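Local coordinates for hypothetical protein (Nostoc punctiforme, PDB 2INB) that probably acts with XisF and XisI in site-specific recombination of cyanobacterial nitrogen-fixation genes, as an XisH-family member of the PD-(D/E)XK nuclease-like clan, at residues 59-63 with 75-80; 69-73 with 107-111; 15-21 with 132-138. Numbering follows the deposited sequence.

Interactions 1 and 2 share helix 69-88 and touch each other, whereas interaction 3 lies on the opposite face of the main sheet, about 19 and 22 Å from them between centres. Interaction 1, nearest the middle of the chain, is partly buried yet strongly polar, bringing Glu59 and Lys61 up to the helix. Next to it, interaction 2 is a buried aromatic contact without hydrogen bonds between its segments. A salt bridge from Lys61 to Glu72 and the ring of Phe63, packed on Phe109, connect the two. Interaction 3 reaches the surface and joins the N-terminal helix to an edge strand, 134-139, combining an apolar centre with water-mediated and lysine-to-backbone contacts at its margin.

Interaction 1: residues 59-63 with 75-80; sequences EVKSF and TALGQF
The segment 59-63 is extended at Glu59 to Lys61, where strand 54-60 ends, and turns at Phe63, whose phi/psi is 60/32°. Residues 75-80 are regular helix; the nearest CA pairs are Glu59 with Phe80 at 7.2 Å and Lys61 with Ala76 at 7.4 Å. Two polar side chains, both with CB directed toward the helix, bridge the gap. Lys61 (m, m, t, t) donates a hydrogen bond from NZ to Gln79 OE1 at 2.8 Å, and its charge is met by a salt bridge to Glu72 one turn before Ala76. Glu59, extended in t, t, brings OE2 to 2.8 Å from Ala76 O, while OE1 lies 3.3 Å from Phe80 CB, at the edge of that ring. Apolar contacts are sparser: the small Ala76 leaves room for both neighbours, its CB lying 4.0 Å from Lys61 CE and 4.3 Å from Phe63 CZ. At Thr75 the helix meets the second subunit, whose own Thr75 hydrogen-bonds to it through OG1. Glu59-Val60-Lys61 fits the (D/E)XK signature, and the strand and helix belong to the beta-alpha-beta unit 54-60, 69-88, 94-101, consistent with the core and active-site region of the PD-(D/E)XK nuclease-like fold.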
loop_
_atom_site.group_PDB
_atom_site.type_symbol
_atom_site.label_atom_id
_atom_site.label_comp_id
_atom_site.label_asym_id
_atom_site.label_seq_id
_atom_site.Cartn_x
_atom_site.Cartn_y
_atom_site.Cartn_z
ATOM N N GLU A 59 0.922 12.864 -4.873
ATOM C CA GLU A 59 0.413 12.279 -3.621
ATOM C C GLU A 59 1.236 12.856 -2.489
ATOM O O GLU A 59 2.428 12.537 -2.375
ATOM C CB GLU A 59 0.593 10.742 -3.715
ATOM C CG GLU A 59 0.368 10.030 -2.427
ATOM C CD GLU A 59 0.698 8.551 -2.483
ATOM O OE1 GLU A 59 0.908 8.036 -3.605
ATOM O OE2 GLU A 59 0.768 7.935 -1.359
ATOM N N VAL A 60 0.641 13.733 -1.692
ATOM C CA VAL A 60 1.388 14.441 -0.628
ATOM C C VAL A 60 1.323 13.670 0.655
ATOM O O VAL A 60 0.231 13.375 1.148
ATOM C CB VAL A 60 0.856 15.848 -0.406
ATOM C CG1 VAL A 60 1.682 16.514 0.715
ATOM C CG2 VAL A 60 0.958 16.656 -1.712
ATOM N N LYS A 61 2.501 13.405 1.232
ATOM C CA LYS A 61 2.638 12.795 2.568
ATOM C C LYS A 61 3.549 13.677 3.439
ATOM O O LYS A 61 4.499 14.342 2.922
ATOM C CB LYS A 61 3.174 11.365 2.457
ATOM C CG LYS A 61 2.215 10.453 1.681
ATOM C CD LYS A 61 0.929 10.243 2.471
ATOM C CE LYS A 61 -0.013 9.274 1.825
ATOM N NZ LYS A 61 -1.216 8.998 2.690
ATOM N N SER A 62 3.199 13.782 4.713
ATOM C CA SER A 62 4.003 14.509 5.668
ATOM C C SER A 62 4.869 13.571 6.496
ATOM O O SER A 62 5.865 13.996 7.091
ATOM C CB SER A 62 3.093 15.269 6.609
ATOM O OG SER A 62 2.361 14.336 7.377
ATOM N N PHE A 63 4.453 12.302 6.556
ATOM C CA PHE A 63 5.068 11.282 7.405
ATOM C C PHE A 63 4.996 11.670 8.886
ATOM O O PHE A 63 5.868 11.321 9.677
ATOM C CB PHE A 63 6.470 10.870 6.892
ATOM C CG PHE A 63 6.413 9.840 5.794
ATOM C CD1 PHE A 63 6.103 10.233 4.509
ATOM C CD2 PHE A 63 6.579 8.471 6.071
ATOM C CE1 PHE A 63 5.985 9.297 3.463
ATOM C CE2 PHE A 63 6.468 7.535 5.050
ATOM C CZ PHE A 63 6.165 7.938 3.762
ATOM N N THR A 75 0.756 2.570 3.768
ATOM C CA THR A 75 -0.410 3.219 3.161
ATOM C C THR A 75 0.022 4.081 1.994
ATOM O O THR A 75 -0.625 4.077 0.948
ATOM C CB THR A 75 -1.148 4.039 4.226
ATOM O OG1 THR A 75 -1.642 3.133 5.238
ATOM C CG2 THR A 75 -2.282 4.931 3.652
ATOM N N ALA A 76 1.130 4.811 2.143
ATOM C CA ALA A 76 1.598 5.669 1.060
ATOM C C ALA A 76 1.921 4.875 -0.199
ATOM O O ALA A 76 1.656 5.307 -1.326
ATOM C CB ALA A 76 2.840 6.511 1.476
ATOM N N LEU A 77 2.551 3.729 -0.000
ATOM C CA LEU A 77 2.947 2.854 -1.114
ATOM C C LEU A 77 1.718 2.247 -1.785
ATOM O O LEU A 77 1.614 2.198 -3.008
ATOM C CB LEU A 77 3.881 1.763 -0.596
ATOM C CG LEU A 77 4.330 0.754 -1.645
ATOM C CD1 LEU A 77 5.161 1.499 -2.771
ATOM C CD2 LEU A 77 5.221 -0.361 -0.989
ATOM N N GLY A 78 0.790 1.738 -0.992
ATOM C CA GLY A 78 -0.443 1.140 -1.578
ATOM C C GLY A 78 -1.223 2.181 -2.369
ATOM O O GLY A 78 -1.717 1.920 -3.492
ATOM N N GLN A 79 -1.401 3.365 -1.773
ATOM C CA GLN A 79 -2.037 4.462 -2.478
ATOM C C GLN A 79 -1.303 4.781 -3.761
ATOM O O GLN A 79 -1.907 5.010 -4.835
ATOM C CB GLN A 79 -2.095 5.706 -1.570
ATOM C CG GLN A 79 -3.167 5.614 -0.513
ATOM C CD GLN A 79 -3.169 6.740 0.471
ATOM O OE1 GLN A 79 -2.170 7.431 0.629
ATOM N NE2 GLN A 79 -4.246 6.821 1.254
ATOM N N PHE A 80 0.020 4.836 -3.681
ATOM C CA PHE A 80 0.805 5.174 -4.870
ATOM C C PHE A 80 0.516 4.177 -6.014
ATOM O O PHE A 80 0.225 4.535 -7.180
ATOM C CB PHE A 80 2.312 5.223 -4.572
ATOM C CG PHE A 80 3.112 5.619 -5.770
ATOM C CD1 PHE A 80 3.376 6.970 -6.062
ATOM C CD2 PHE A 80 3.630 4.671 -6.648
ATOM C CE1 PHE A 80 4.088 7.327 -7.179
ATOM C CE2 PHE A 80 4.347 5.060 -7.791
ATOM C CZ PHE A 80 4.573 6.384 -8.053
#

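Interaction 2: residues 69-73 with 107-111; sequences AISEF and TFFQL
Phe108 is the main knob of this contact, entering a shallow hollow formed by Ala69, Ile70 and Phe73 on the first turn of helix 69-88. The helical residues 69-73 have regular alpha geometry, with Phe73 N hydrogen-bonded to Ala69 O at 2.8 Å. Opposite them, 108-110 form a 3-10 turn, with hydrogen bonds from Gln110 N to Thr107 O at 3.0 Å and Leu111 N to Phe108 O at 3.1 Å; Leu111 is the N-cap of helix 112-120. The nearest CA atoms, of Ala69 and Phe108, are 7.1 Å apart. With chi1 at t and CB directed toward the helix, Phe108 sends its ring between the small and large residues. Ala69 CB sits over one face in a CH-pi contact, 3.8 Å from the centroid of the Phe108 ring, Phe73 CB is 3.7 Å from Phe108 CE2, and Ile70 CD1 closes the hollow 4.1 Å from Phe108 CZ. Phe73 (t) offers one ring face to two edges: Phe108 at 68° and Phe109 (m) at 79° between planes, each offset edge-to-face with centroids 5.7 Å apart. Met117 and Ile118 of helix 112-120 pack on Phe73, and Phe63 extends the cluster from Phe109. Without hydrogen bonds between the segments, the contact depends on hydrophobic burial, on ring edges directed at one face of Phe73 and on a methyl over the Phe108 face, so shape and ring orientation set its fit.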
loop_
_atom_site.group_PDB
_atom_site.type_symbol
_atom_site.label_atom_id
_atom_site.label_comp_id
_atom_site.label_asym_id
_atom_site.label_seq_id
_atom_site.Cartn_x
_atom_site.Cartn_y
_atom_site.Cartn_z
ATOM N N ALA A 69 6.912 5.929 10.792
ATOM C CA ALA A 69 7.175 6.062 9.383
ATOM C C ALA A 69 6.817 4.787 8.610
ATOM O O ALA A 69 6.268 4.874 7.518
ATOM C CB ALA A 69 8.635 6.438 9.111
ATOM N N ILE A 70 7.147 3.617 9.141
ATOM C CA ILE A 70 6.871 2.394 8.359
ATOM C C ILE A 70 5.369 2.198 8.129
ATOM O O ILE A 70 4.920 1.812 7.044
ATOM C CB ILE A 70 7.541 1.152 8.986
ATOM C CG1 ILE A 70 7.352 -0.069 8.093
ATOM C CG2 ILE A 70 7.009 0.869 10.421
ATOM C CD1 ILE A 70 7.880 0.107 6.630
ATOM N N SER A 71 4.574 2.483 9.163
ATOM C CA SER A 71 3.127 2.352 9.018
ATOM C C SER A 71 2.621 3.298 7.959
ATOM O O SER A 71 1.801 2.921 7.104
ATOM C CB SER A 71 2.383 2.651 10.324
ATOM O OG SER A 71 0.990 2.468 10.121
ATOM N N GLU A 72 3.105 4.538 7.981
ATOM C CA GLU A 72 2.649 5.461 6.956
ATOM C C GLU A 72 3.121 4.972 5.606
ATOM O O GLU A 72 2.367 5.056 4.622
ATOM C CB GLU A 72 3.091 6.915 7.181
ATOM C CG GLU A 72 2.652 7.852 6.082
ATOM C CD GLU A 72 1.166 7.715 5.742
ATOM O OE1 GLU A 72 0.347 7.504 6.669
ATOM O OE2 GLU A 72 0.810 7.808 4.559
ATOM N N PHE A 73 4.347 4.437 5.544
ATOM C CA PHE A 73 4.903 4.010 4.256
ATOM C C PHE A 73 4.014 2.932 3.631
ATOM O O PHE A 73 3.806 2.922 2.418
ATOM C CB PHE A 73 6.343 3.537 4.381
ATOM C CG PHE A 73 6.952 3.117 3.074
ATOM C CD1 PHE A 73 7.004 3.976 1.989
ATOM C CD2 PHE A 73 7.513 1.850 2.960
ATOM C CE1 PHE A 73 7.596 3.526 0.788
ATOM C CE2 PHE A 73 8.104 1.416 1.757
ATOM C CZ PHE A 73 8.165 2.277 0.709
ATOM N N THR A 107 16.293 10.540 6.227
ATOM C CA THR A 107 16.343 9.592 7.356
ATOM C C THR A 107 15.709 8.275 6.951
ATOM O O THR A 107 16.404 7.359 6.497
ATOM C CB THR A 107 15.639 10.180 8.608
ATOM O OG1 THR A 107 14.313 10.607 8.283
ATOM C CG2 THR A 107 16.441 11.397 9.158
ATOM N N PHE A 108 14.370 8.200 7.017
ATOM C CA PHE A 108 13.654 6.951 6.671
ATOM C C PHE A 108 14.007 6.392 5.293
ATOM O O PHE A 108 14.305 5.203 5.157
ATOM C CB PHE A 108 12.142 7.170 6.772
ATOM C CG PHE A 108 11.312 5.962 6.432
ATOM C CD1 PHE A 108 11.257 4.889 7.326
ATOM C CD2 PHE A 108 10.548 5.904 5.289
ATOM C CE1 PHE A 108 10.486 3.799 7.060
ATOM C CE2 PHE A 108 9.792 4.789 5.021
ATOM C CZ PHE A 108 9.779 3.730 5.934
ATOM N N PHE A 109 13.994 7.254 4.265
ATOM C CA PHE A 109 14.252 6.794 2.899
ATOM C C PHE A 109 15.725 6.515 2.614
ATOM O O PHE A 109 16.038 6.032 1.531
ATOM C CB PHE A 109 13.598 7.716 1.825
ATOM C CG PHE A 109 12.112 7.578 1.772
ATOM C CD1 PHE A 109 11.555 6.424 1.248
ATOM C CD2 PHE A 109 11.284 8.493 2.392
ATOM C CE1 PHE A 109 10.187 6.241 1.247
ATOM C CE2 PHE A 109 9.868 8.301 2.403
ATOM C CZ PHE A 109 9.361 7.152 1.838
ATOM N N GLN A 110 16.617 6.757 3.566
ATOM C CA GLN A 110 17.991 6.274 3.435
ATOM C C GLN A 110 18.230 4.911 4.086
ATOM O O GLN A 110 19.324 4.331 3.958
ATOM C CB GLN A 110 18.984 7.306 3.992
ATOM C CG GLN A 110 18.919 8.654 3.240
ATOM C CD GLN A 110 18.936 8.474 1.724
ATOM O OE1 GLN A 110 19.800 7.758 1.184
ATOM N NE2 GLN A 110 17.964 9.068 1.030
ATOM N N LEU A 111 17.237 4.396 4.801
ATOM C CA LEU A 111 17.289 3.024 5.306
ATOM C C LEU A 111 17.185 2.044 4.130
ATOM O O LEU A 111 16.532 2.319 3.131
ATOM C CB LEU A 111 16.184 2.751 6.335
ATOM C CG LEU A 111 16.269 3.638 7.606
ATOM C CD1 LEU A 111 15.047 3.388 8.478
ATOM C CD2 LEU A 111 17.559 3.382 8.412
#

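Interaction 3: residues 15-21 with 132-138; sequences ALEKDGW and QEVIFQW
Backbone meets backbone here with unusual closeness: the CA atoms of Ala15 and Val134 are only 4.2 Å apart, and Ala15 CA makes a CA-H...O contact of 3.5 Å to Glu133 O. The methyl side chain permits this, Ala15 CB resting 3.6 Å from Val134 C and 3.9 Å from Ile135 CG1. Glu133 (phi/psi 59/60°) and Val134 form a G1 bulge opposite Asp129; the following strand is broken by a classic bulge at Phe136 and Gln137, opposite Ile127. Opposite, the helix ends in a Schellman motif, with Trp21 N hydrogen-bonded to Leu16 O, Gly20 N to Glu17 O, and Gly20 at positive phi. One water receives a hydrogen bond from Ile135 N and donates to Ala15 O and Asp19 OD1. Lys18, extended beyond its m chi1, donates from NZ to Glu133 O at 3.0 Å, and a second water links NZ to Glu133 OE1. Deeper in, Leu16 CD2 touches Ile135 CD1 (3.9 Å) and Trp138 CH2 (4.1 Å), while the six-membered rings of Trp21 and Trp138 meet obliquely, centroids 5.8 Å apart. Helix 7-18 packs on edge strand 134-139, which pairs with strand 125-129, while Leu16, Trp21 and Trp138 continue inward onto Ile56 of strand 54-60.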
loop_
_atom_site.group_PDB
_atom_site.type_symbol
_atom_site.label_atom_id
_atom_site.label_comp_id
_atom_site.label_asym_id
_atom_site.label_seq_id
_atom_site.Cartn_x
_atom_site.Cartn_y
_atom_site.Cartn_z
ATOM N N ALA A 15 5.514 25.045 -3.151
ATOM C CA ALA A 15 6.781 24.593 -3.748
ATOM C C ALA A 15 6.627 24.394 -5.256
ATOM O O ALA A 15 7.494 24.808 -6.007
ATOM C CB ALA A 15 7.297 23.318 -3.070
ATOM N N LEU A 16 5.529 23.747 -5.683
ATOM C CA LEU A 16 5.246 23.572 -7.102
ATOM C C LEU A 16 5.113 24.924 -7.834
ATOM O O LEU A 16 5.674 25.149 -8.901
ATOM C CB LEU A 16 3.982 22.734 -7.268
ATOM C CG LEU A 16 4.146 21.228 -7.065
ATOM C CD1 LEU A 16 2.733 20.629 -6.901
ATOM C CD2 LEU A 16 4.892 20.566 -8.296
ATOM N N GLU A 17 4.375 25.846 -7.222
ATOM C CA GLU A 17 4.139 27.153 -7.814
ATOM C C GLU A 17 5.444 27.921 -7.993
ATOM O O GLU A 17 5.662 28.577 -9.021
ATOM C CB GLU A 17 3.099 27.912 -7.005
ATOM C CG GLU A 17 1.739 27.321 -7.221
ATOM C CD GLU A 17 0.695 27.791 -6.241
ATOM O OE1 GLU A 17 1.022 28.396 -5.224
ATOM O OE2 GLU A 17 -0.493 27.542 -6.528
ATOM N N LYS A 18 6.319 27.817 -7.021
ATOM C CA LYS A 18 7.615 28.502 -7.122
ATOM C C LYS A 18 8.430 28.011 -8.311
ATOM O O LYS A 18 9.247 28.761 -8.845
ATOM C CB LYS A 18 8.457 28.332 -5.864
ATOM C CG LYS A 18 7.937 29.092 -4.681
ATOM C CD LYS A 18 8.749 28.800 -3.435
ATOM C CE LYS A 18 8.316 29.627 -2.261
ATOM N NZ LYS A 18 9.104 29.234 -1.033
ATOM N N ASP A 19 8.248 26.747 -8.701
ATOM C CA ASP A 19 8.970 26.123 -9.823
ATOM C C ASP A 19 8.150 26.298 -11.139
ATOM O O ASP A 19 8.439 25.644 -12.133
ATOM C CB ASP A 19 9.260 24.635 -9.546
ATOM C CG ASP A 19 10.592 24.391 -8.771
ATOM O OD1 ASP A 19 11.093 25.335 -8.120
ATOM O OD2 ASP A 19 11.060 23.243 -8.866
ATOM N N GLY A 20 7.116 27.113 -11.096
ATOM C CA GLY A 20 6.352 27.452 -12.276
ATOM C C GLY A 20 5.309 26.475 -12.711
ATOM O O GLY A 20 4.803 26.562 -13.845
ATOM N N TRP A 21 4.918 25.593 -11.790
ATOM C CA TRP A 21 3.772 24.673 -12.055
ATOM C C TRP A 21 2.449 25.374 -11.801
ATOM O O TRP A 21 2.297 26.156 -10.847
ATOM C CB TRP A 21 3.889 23.390 -11.202
ATOM C CG TRP A 21 5.117 22.576 -11.499
ATOM C CD1 TRP A 21 6.417 22.767 -11.019
ATOM C CD2 TRP A 21 5.204 21.471 -12.434
ATOM N NE1 TRP A 21 7.261 21.830 -11.592
ATOM C CE2 TRP A 21 6.554 21.046 -12.460
ATOM C CE3 TRP A 21 4.273 20.794 -13.257
ATOM C CZ2 TRP A 21 6.973 19.979 -13.255
ATOM C CZ3 TRP A 21 4.691 19.780 -14.053
ATOM C CH2 TRP A 21 6.037 19.378 -14.060
ATOM N N GLN A 132 11.364 26.086 3.991
ATOM C CA GLN A 132 11.400 27.095 2.938
ATOM C C GLN A 132 10.337 26.896 1.862
ATOM O O GLN A 132 10.147 27.763 1.000
ATOM C CB GLN A 132 12.799 27.163 2.273
ATOM C CG GLN A 132 13.812 27.834 3.148
ATOM C CD GLN A 132 13.413 29.263 3.514
ATOM O OE1 GLN A 132 13.052 30.076 2.618
ATOM N NE2 GLN A 132 13.500 29.602 4.811
ATOM N N GLU A 133 9.657 25.776 1.892
ATOM C CA GLU A 133 8.566 25.478 0.974
ATOM C C GLU A 133 9.071 25.520 -0.483
ATOM O O GLU A 133 8.608 26.309 -1.293
ATOM C CB GLU A 133 7.369 26.417 1.152
ATOM C CG GLU A 133 6.893 26.575 2.589
ATOM C CD GLU A 133 5.626 27.427 2.684
ATOM O OE1 GLU A 133 5.639 28.592 2.225
ATOM O OE2 GLU A 133 4.612 26.912 3.151
ATOM N N VAL A 134 10.043 24.666 -0.773
ATOM C CA VAL A 134 10.655 24.569 -2.086
ATOM C C VAL A 134 10.861 23.108 -2.469
ATOM O O VAL A 134 10.929 22.205 -1.612
ATOM C CB VAL A 134 12.033 25.277 -2.139
ATOM C CG1 VAL A 134 11.865 26.777 -1.870
ATOM C CG2 VAL A 134 13.027 24.615 -1.175
ATOM N N ILE A 135 10.902 22.865 -3.782
ATOM C CA ILE A 135 11.269 21.552 -4.300
ATOM C C ILE A 135 12.808 21.398 -4.269
ATOM O O ILE A 135 13.536 22.199 -4.856
ATOM C CB ILE A 135 10.773 21.331 -5.741
ATOM C CG1 ILE A 135 9.253 21.400 -5.783
ATOM C CG2 ILE A 135 11.313 20.012 -6.332
ATOM C CD1 ILE A 135 8.617 21.159 -7.185
ATOM N N PHE A 136 13.278 20.324 -3.599
ATOM C CA PHE A 136 14.699 20.016 -3.454
ATOM C C PHE A 136 15.164 19.023 -4.513
ATOM O O PHE A 136 16.274 19.170 -5.037
ATOM C CB PHE A 136 14.939 19.404 -2.080
ATOM C CG PHE A 136 16.321 18.819 -1.902
ATOM C CD1 PHE A 136 17.417 19.626 -1.937
ATOM C CD2 PHE A 136 16.507 17.432 -1.741
ATOM C CE1 PHE A 136 18.699 19.109 -1.734
ATOM C CE2 PHE A 136 17.783 16.925 -1.603
ATOM C CZ PHE A 136 18.866 17.760 -1.584
ATOM N N GLN A 137 14.345 18.018 -4.848
ATOM C CA GLN A 137 14.780 17.011 -5.819
ATOM C C GLN A 137 13.565 16.264 -6.383
ATOM O O GLN A 137 12.574 16.053 -5.709
ATOM C CB GLN A 137 15.702 16.010 -5.118
ATOM C CG GLN A 137 16.469 15.141 -6.085
ATOM C CD GLN A 137 17.501 14.310 -5.370
ATOM O OE1 GLN A 137 17.832 14.573 -4.217
ATOM N NE2 GLN A 137 17.993 13.284 -6.037
ATOM N N TRP A 138 13.649 15.946 -7.672
ATOM C CA TRP A 138 12.767 14.970 -8.298
ATOM C C TRP A 138 13.528 13.668 -8.463
ATOM O O TRP A 138 14.673 13.665 -8.929
ATOM C CB TRP A 138 12.368 15.478 -9.654
ATOM C CG TRP A 138 11.544 16.727 -9.693
ATOM C CD1 TRP A 138 11.992 18.002 -9.864
ATOM C CD2 TRP A 138 10.137 16.817 -9.576
ATOM N NE1 TRP A 138 10.937 18.894 -9.898
ATOM C CE2 TRP A 138 9.783 18.174 -9.720
ATOM C CE3 TRP A 138 9.119 15.869 -9.465
ATOM C CZ2 TRP A 138 8.465 18.591 -9.752
ATOM C CZ3 TRP A 138 7.807 16.298 -9.411
ATOM C CH2 TRP A 138 7.490 17.643 -9.577
HETATM O O HOH W 1 10.205 25.078 -5.459
HETATM O O HOH W 2 7.336 30.251 1.073
#